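PDB 2WTM: EST1E from Clostridium proteoclasticum, which hydrolyses ester bonds as a promiscuous feruloyl esterase, probably releasing ferulic acid from plant cell-wall material in the rumen. Local coordinates for residues Y5-D9 with G10-N14; T37-S40 with E41-H44; P138-A141 with R142-E145. All blocks are in the same frame, centred on the assembly; numbering follows the deposited sequence. Where two conformers were deposited one is given.

Interaction 1: residues Y5-D9 with G10-N14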
loop_
_atom_site.group_PDB
_atom_site.type_symbol
_atom_site.label_atom_id
_atom_site.label_comp_id
_atom_site.label_asym_id
_atom_site.label_seq_id
_atom_site.Cartn_x
_atom_site.Cartn_y
_atom_site.Cartn_z
ATOM N N TYR A 5 -16.912 7.484 -14.428
ATOM C CA TYR A 5 -16.051 6.443 -13.873
ATOM C C TYR A 5 -14.591 6.747 -14.214
ATOM O O TYR A 5 -14.254 7.007 -15.399
ATOM C CB TYR A 5 -16.479 5.051 -14.373
ATOM C CG TYR A 5 -17.642 4.491 -13.587
ATOM C CD1 TYR A 5 -17.455 4.036 -12.281
ATOM C CD2 TYR A 5 -18.951 4.437 -14.113
ATOM C CE1 TYR A 5 -18.485 3.538 -11.525
ATOM C CE2 TYR A 5 -19.996 3.957 -13.359
ATOM C CZ TYR A 5 -19.773 3.483 -12.049
ATOM O OH TYR A 5 -20.787 2.996 -11.267
ATOM N N ILE A 6 -13.723 6.689 -13.208
ATOM C CA ILE A 6 -12.290 6.781 -13.370
ATOM C C ILE A 6 -11.720 5.378 -13.256
ATOM O O ILE A 6 -11.900 4.734 -12.228
ATOM C CB ILE A 6 -11.704 7.709 -12.301
ATOM C CG1 ILE A 6 -12.178 9.152 -12.523
ATOM C CG2 ILE A 6 -10.182 7.775 -12.390
ATOM C CD1 ILE A 6 -11.858 10.064 -11.413
ATOM N N ASP A 7 -11.070 4.905 -14.308
ATOM C CA ASP A 7 -10.521 3.555 -14.283
ATOM C C ASP A 7 -9.314 3.528 -13.382
ATOM O O ASP A 7 -8.486 4.428 -13.418
ATOM C CB ASP A 7 -10.080 3.088 -15.652
ATOM C CG ASP A 7 -11.244 2.774 -16.571
ATOM O OD1 ASP A 7 -12.141 1.998 -16.185
ATOM O OD2 ASP A 7 -11.225 3.306 -17.705
ATOM N N CYS A 8 -9.208 2.463 -12.624
ATOM C CA CYS A 8 -8.020 2.194 -11.811
ATOM C C CYS A 8 -7.694 0.744 -12.035
ATOM O O CYS A 8 -8.199 -0.107 -11.346
ATOM C CB CYS A 8 -8.340 2.533 -10.332
ATOM S SG CYS A 8 -6.864 2.283 -9.208
ATOM N N ASP A 9 -6.899 0.464 -13.086
ATOM C CA ASP A 9 -6.627 -0.881 -13.552
ATOM C C ASP A 9 -7.938 -1.608 -13.621
ATOM O O ASP A 9 -8.846 -1.118 -14.337
ATOM C CB ASP A 9 -5.604 -1.612 -12.680
ATOM C CG ASP A 9 -4.251 -0.978 -12.724
ATOM O OD1 ASP A 9 -3.923 -0.232 -13.630
ATOM O OD2 ASP A 9 -3.516 -1.191 -11.757
ATOM N N GLY A 10 -8.117 -2.731 -12.972
ATOM C CA GLY A 10 -9.432 -3.424 -13.170
ATOM C C GLY A 10 -10.672 -2.867 -12.479
ATOM O O GLY A 10 -11.770 -3.451 -12.566
ATOM N N ILE A 11 -10.554 -1.731 -11.813
ATOM C CA ILE A 11 -11.590 -1.270 -10.898
ATOM C C ILE A 11 -12.088 0.094 -11.381
ATOM O O ILE A 11 -11.326 1.053 -11.447
ATOM C CB ILE A 11 -10.980 -1.159 -9.483
ATOM C CG1 ILE A 11 -10.574 -2.542 -8.962
ATOM C CG2 ILE A 11 -11.812 -0.390 -8.493
ATOM C CD1 ILE A 11 -11.725 -3.443 -8.601
ATOM N N LYS A 12 -13.382 0.199 -11.642
ATOM C CA LYS A 12 -13.958 1.468 -11.949
ATOM C C LYS A 12 -14.356 2.231 -10.670
ATOM O O LYS A 12 -15.117 1.744 -9.843
ATOM C CB LYS A 12 -15.221 1.220 -12.786
ATOM C CG LYS A 12 -14.897 0.698 -14.168
ATOM C CD LYS A 12 -16.131 0.768 -15.159
ATOM C CE LYS A 12 -15.705 0.535 -16.620
ATOM N NZ LYS A 12 -14.611 1.461 -17.143
ATOM N N LEU A 13 -13.885 3.474 -10.565
ATOM C CA LEU A 13 -14.196 4.371 -9.450
ATOM C C LEU A 13 -15.260 5.411 -9.871
ATOM O O LEU A 13 -15.052 6.216 -10.782
ATOM C CB LEU A 13 -12.896 5.094 -8.981
ATOM C CG LEU A 13 -11.734 4.154 -8.606
ATOM C CD1 LEU A 13 -10.584 5.060 -8.433
ATOM C CD2 LEU A 13 -12.098 3.376 -7.418
ATOM N N ASN A 14 -16.396 5.314 -9.220
ATOM C CA ASN A 14 -17.465 6.300 -9.424
ATOM C C ASN A 14 -17.001 7.675 -8.906
ATOM O O ASN A 14 -16.559 7.781 -7.778
ATOM C CB ASN A 14 -18.671 5.910 -8.666
ATOM C CG ASN A 14 -19.856 6.871 -8.910
ATOM O OD1 ASN A 14 -20.275 7.105 -10.072
ATOM N ND2 ASN A 14 -20.396 7.424 -7.812
HETATM O O HOH W 1 -12.619 2.161 -19.466
#
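Over one face of the Y5 ring, in the conformer described, sits the amide oxygen OD1 of N14, 4.1 Å above the ring plane and offset toward the rim, while CB of K12 approaches obliquely, 3.6 Å from Y5 CD1. Ring and amide planes stand 56° apart: the oxygen, not the flat of the amide, meets the ring. The setting is a beta hairpin whose strands 3-8 and 11-18 are joined by a two-residue type II' turn, D9-G10, at the margin of the central sheet of an alpha/beta-hydrolase fold. I6 with L13 and C8 with I11 are the hydrogen-bonded pairs; Y5 with N14 and D7 with K12 are the non-hydrogen-bonded ones. I6 N gives a nearly straight bond to L13 O (2.8 Å, 168° at the hydrogen). I11 N bonds to C8 O at 2.9 Å, across the turn.

The two faces of the hairpin differ in character. I6, C8, I11 and L13 point to one, where CB of C8 meets CD1 of L13 at 3.9 Å and helix 79-93 packs against I6, C8 and L13. The other carries Y5, N14 and the pair D7 and K12, whose side chains run alongside each other. Phenol OH of Y5 bonds to K69 O, N14 ND2 to D63, and D9 forms a salt bridge with K81 of the second subunit. A bend at the end of the lysine chain (chi4 -55°) brings K12 NZ onto the syn lone pair of D7 OD1, in one of two conformers of the aspartate, a salt bridge of 2.7 Å.

Interaction 2: residues T37-S40 with E41-H44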
loop_
_atom_site.group_PDB
_atom_site.type_symbol
_atom_site.label_atom_id
_atom_site.label_comp_id
_atom_site.label_asym_id
_atom_site.label_seq_id
_atom_site.Cartn_x
_atom_site.Cartn_y
_atom_site.Cartn_z
ATOM N N THR A 37 -17.289 2.605 5.090
ATOM C CA THR A 37 -18.776 2.374 4.867
ATOM C C THR A 37 -19.496 3.546 4.233
ATOM O O THR A 37 -20.724 3.442 3.931
ATOM C CB THR A 37 -19.601 1.897 6.118
ATOM O OG1 THR A 37 -19.935 3.001 6.978
ATOM C CG2 THR A 37 -18.888 0.801 6.920
ATOM N N GLY A 38 -18.803 4.663 4.050
ATOM C CA GLY A 38 -19.387 5.888 3.532
ATOM C C GLY A 38 -19.390 5.928 2.035
ATOM O O GLY A 38 -19.151 4.959 1.316
ATOM N N HIS A 39 -19.813 7.063 1.510
ATOM C CA HIS A 39 -19.914 7.285 0.095
ATOM C C HIS A 39 -20.072 8.789 -0.162
ATOM O O HIS A 39 -20.228 9.606 0.761
ATOM C CB HIS A 39 -21.092 6.518 -0.497
ATOM C CG HIS A 39 -22.393 6.845 0.157
ATOM N ND1 HIS A 39 -23.199 7.868 -0.291
ATOM C CD2 HIS A 39 -23.019 6.306 1.230
ATOM C CE1 HIS A 39 -24.261 7.960 0.500
ATOM N NE2 HIS A 39 -24.203 6.998 1.401
ATOM N N SER A 40 -19.981 9.110 -1.449
ATOM C CA SER A 40 -19.825 10.486 -1.903
ATOM C C SER A 40 -21.107 11.338 -1.780
ATOM O O SER A 40 -21.015 12.523 -1.889
ATOM C CB SER A 40 -19.307 10.495 -3.343
ATOM O OG SER A 40 -17.952 10.112 -3.378
ATOM N N GLU A 41 -22.259 10.686 -1.613
ATOM C CA GLU A 41 -23.546 11.415 -1.438
ATOM C C GLU A 41 -23.983 11.608 0.003
ATOM O O GLU A 41 -25.086 12.093 0.263
ATOM C CB GLU A 41 -24.637 10.734 -2.273
ATOM C CG GLU A 41 -24.340 10.664 -3.719
ATOM C CD GLU A 41 -25.405 9.919 -4.570
ATOM O OE1 GLU A 41 -25.752 8.731 -4.283
ATOM O OE2 GLU A 41 -25.818 10.534 -5.577
ATOM N N GLU A 42 -23.137 11.326 0.983
ATOM C CA GLU A 42 -23.463 11.575 2.378
ATOM C C GLU A 42 -23.642 13.054 2.718
ATOM O O GLU A 42 -22.947 13.906 2.184
ATOM C CB GLU A 42 -22.383 10.976 3.303
ATOM C CG GLU A 42 -22.357 9.428 3.331
ATOM C CD GLU A 42 -21.323 8.910 4.296
ATOM O OE1 GLU A 42 -21.665 8.842 5.516
ATOM O OE2 GLU A 42 -20.163 8.842 3.891
ATOM N N ARG A 43 -24.570 13.353 3.620
ATOM C CA ARG A 43 -24.841 14.722 3.995
ATOM C C ARG A 43 -23.625 15.597 4.231
ATOM O O ARG A 43 -23.549 16.721 3.733
ATOM C CB ARG A 43 -25.684 14.704 5.293
ATOM C CG ARG A 43 -25.940 16.051 6.004
ATOM C CD ARG A 43 -26.770 15.750 7.316
ATOM N NE ARG A 43 -26.711 16.780 8.351
ATOM C CZ ARG A 43 -25.800 16.838 9.328
ATOM N NH1 ARG A 43 -24.781 15.967 9.422
ATOM N NH2 ARG A 43 -25.900 17.812 10.197
ATOM N N HIS A 44 -22.692 15.124 5.061
ATOM C CA HIS A 44 -21.552 15.955 5.421
ATOM C C HIS A 44 -20.612 16.187 4.234
ATOM O O HIS A 44 -19.959 17.238 4.134
ATOM C CB HIS A 44 -20.847 15.384 6.666
ATOM C CG HIS A 44 -20.427 13.957 6.518
ATOM N ND1 HIS A 44 -21.327 12.918 6.574
ATOM C CD2 HIS A 44 -19.203 13.400 6.315
ATOM C CE1 HIS A 44 -20.671 11.777 6.404
ATOM N NE2 HIS A 44 -19.390 12.050 6.224
#
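H39 N donates to the carboxylate oxygen OE2 of E42 at 3.0 Å, with 157° at the hydrogen; the N-H meets this oxygen from above the carboxylate plane. A second bond runs from E41 N to ring nitrogen ND1 of H39 (3.3 Å), the donor tilted from the plane of the imidazole. As the acceptor here, ND1 is probably unprotonated, though the bond is long and bent. The third, from E42 N to H39 O, is weak at 3.4 Å and closes the type I beta turn from H39 to E42.

The loop leads from strand 27-33 of the alpha/beta-hydrolase sheet into helix 43-54, and E42 takes the N-cap position of that helix. S40, in the middle of the turn, is fixed to neighbouring parts of the fold: its OG bonds to D63 and its carbonyl oxygen to R61.

The E42 side chain passes across one face of the imidazole, its CG 3.7 Å from the H39 ring centroid and 14° off the ring normal, a CH-pi contact over the face. The chi1 of H39 (56°) sets its CG between the backbone N and the carbonyl carbon, which folds the ring over the turn. CB of E41 lies at the ring edge, in plane, 3.8 Å from H39 ND1.

Interaction 3: residues P138-A141 with R142-E145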
loop_
_atom_site.group_PDB
_atom_site.type_symbol
_atom_site.label_atom_id
_atom_site.label_comp_id
_atom_site.label_asym_id
_atom_site.label_seq_id
_atom_site.Cartn_x
_atom_site.Cartn_y
_atom_site.Cartn_z
ATOM N N PRO A 138 -3.961 3.092 12.096
ATOM C CA PRO A 138 -2.742 2.184 12.054
ATOM C C PRO A 138 -2.187 1.885 13.417
ATOM O O PRO A 138 -1.906 0.681 13.664
ATOM C CB PRO A 138 -1.776 2.906 11.105
ATOM C CG PRO A 138 -2.769 3.780 10.244
ATOM C CD PRO A 138 -3.814 4.271 11.214
ATOM N N GLU A 139 -2.075 2.875 14.259
ATOM C CA GLU A 139 -1.453 2.635 15.610
ATOM C C GLU A 139 -2.368 1.672 16.386
ATOM O O GLU A 139 -1.930 0.657 16.967
ATOM C CB GLU A 139 -1.197 3.926 16.353
ATOM C CG GLU A 139 -0.844 3.685 17.793
ATOM C CD GLU A 139 -0.498 4.942 18.598
ATOM O OE1 GLU A 139 -0.346 6.071 18.078
ATOM O OE2 GLU A 139 -0.412 4.765 19.827
ATOM N N ILE A 140 -3.670 1.917 16.327
ATOM C CA ILE A 140 -4.605 1.114 17.088
ATOM C C ILE A 140 -4.686 -0.288 16.530
ATOM O O ILE A 140 -4.773 -1.231 17.280
ATOM C CB ILE A 140 -5.939 1.826 17.214
ATOM C CG1 ILE A 140 -5.807 3.140 17.982
ATOM C CG2 ILE A 140 -7.020 0.960 17.803
ATOM C CD1 ILE A 140 -5.107 3.018 19.302
ATOM N N ALA A 141 -4.539 -0.464 15.207
ATOM C CA ALA A 141 -4.479 -1.772 14.607
ATOM C C ALA A 141 -3.275 -2.573 15.113
ATOM O O ALA A 141 -3.361 -3.802 15.312
ATOM C CB ALA A 141 -4.469 -1.679 13.094
ATOM N N ARG A 142 -2.190 -1.867 15.319
ATOM C CA ARG A 142 -0.969 -2.469 15.871
ATOM C C ARG A 142 -1.164 -2.980 17.287
ATOM O O ARG A 142 -0.485 -3.995 17.677
ATOM C CB ARG A 142 0.244 -1.525 15.768
ATOM C CG ARG A 142 0.752 -1.355 14.332
ATOM C CD ARG A 142 2.030 -0.596 14.261
ATOM N NE ARG A 142 1.882 0.838 14.495
ATOM C CZ ARG A 142 1.567 1.735 13.572
ATOM N NH1 ARG A 142 1.407 1.369 12.339
ATOM N NH2 ARG A 142 1.517 3.044 13.908
ATOM N N THR A 143 -2.106 -2.374 17.990
ATOM C CA THR A 143 -2.440 -2.749 19.382
ATOM C C THR A 143 -3.524 -3.794 19.478
ATOM O O THR A 143 -3.777 -4.287 20.575
ATOM C CB THR A 143 -2.919 -1.558 20.230
ATOM O OG1 THR A 143 -4.253 -1.181 19.865
ATOM C CG2 THR A 143 -2.009 -0.437 20.169
ATOM N N GLY A 144 -4.194 -4.114 18.383
ATOM C CA GLY A 144 -5.221 -5.163 18.299
ATOM C C GLY A 144 -6.632 -4.631 18.386
ATOM O O GLY A 144 -7.531 -5.325 18.906
ATOM N N GLU A 145 -6.914 -3.434 17.860
ATOM C CA GLU A 145 -8.298 -3.030 17.730
ATOM C C GLU A 145 -8.568 -2.333 16.377
ATOM O O GLU A 145 -7.661 -1.697 15.786
ATOM C CB GLU A 145 -8.687 -2.116 18.875
ATOM C CG GLU A 145 -9.987 -1.367 18.655
ATOM C CD GLU A 145 -10.401 -0.428 19.802
ATOM O OE1 GLU A 145 -9.872 -0.624 20.926
ATOM O OE2 GLU A 145 -11.208 0.518 19.519
#
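A Schellman motif ends helix 137-143, and the contact between P138-A141 and R142-E145 shows how such a C-terminus is closed. G144, the first residue to leave helical angles, has a positive phi (99°), a backbone shape suited to a residue without a side chain. Its N bonds to A141 O at 3.2 Å and, weakly, to I140 O. E145 N then turns back to I140 O at 3.1 Å, nearly straight with 167° at the hydrogen.

I140 O is consequently the focus of the cap. Besides E145 N it accepts T143 N and the hydroxyl OG1 of T143, the latter at a short 2.6 Å, in the carbonyl plane and on a lone pair. The threonine hydroxyl is carried there by a chi1 of 74°, which leaves OG1 between its own N and carbonyl carbon, facing back along the helix. Three good donors, besides the weak one from G144 N, would probably offset part of the negative potential that gathers at a helix C-terminus.

The cap also brings side chains together: I140 and E145 lie side by side in van der Waals contact, CG2 of I140 lying 3.7 Å from CB of E145. The carboxylate beyond forms a salt bridge with K150, on the short strand 149-150 that pairs with 145-146.

On the preceding turn, R142 N makes the regular helical bond to P138 O at 3.1 Å. The arginine side chain bends at chi3 and doubles back over the helix, where its NH1 bonds to the carbonyl oxygens of Q177 and I179. One face of the guanidinium rests on the backbone, with P138 O 3.5 Å above its plane and over its centre.

Along the chain the three contacts follow in series, each made by a continuous stretch of eight to ten residues that changes direction or secondary structure. Interaction 1 is the hairpin at one margin of the eight-stranded sheet, interaction 2 the strand-to-helix loop between 27-33 and 43-54, interaction 3 the end of helix 137-143. Centres of interactions 1 and 2 lie about 19 Å apart with nearest atoms about 5 Å apart, and D63 binds both N14 and S40, linking them indirectly. Interaction 3 stands farther off, its centre about 30 Å from that of interaction 1 and about 25 Å from that of interaction 2; its helix lies between strands 125-131 and 192-197 in sequence, probably in the cap of the alpha/beta-hydrolase.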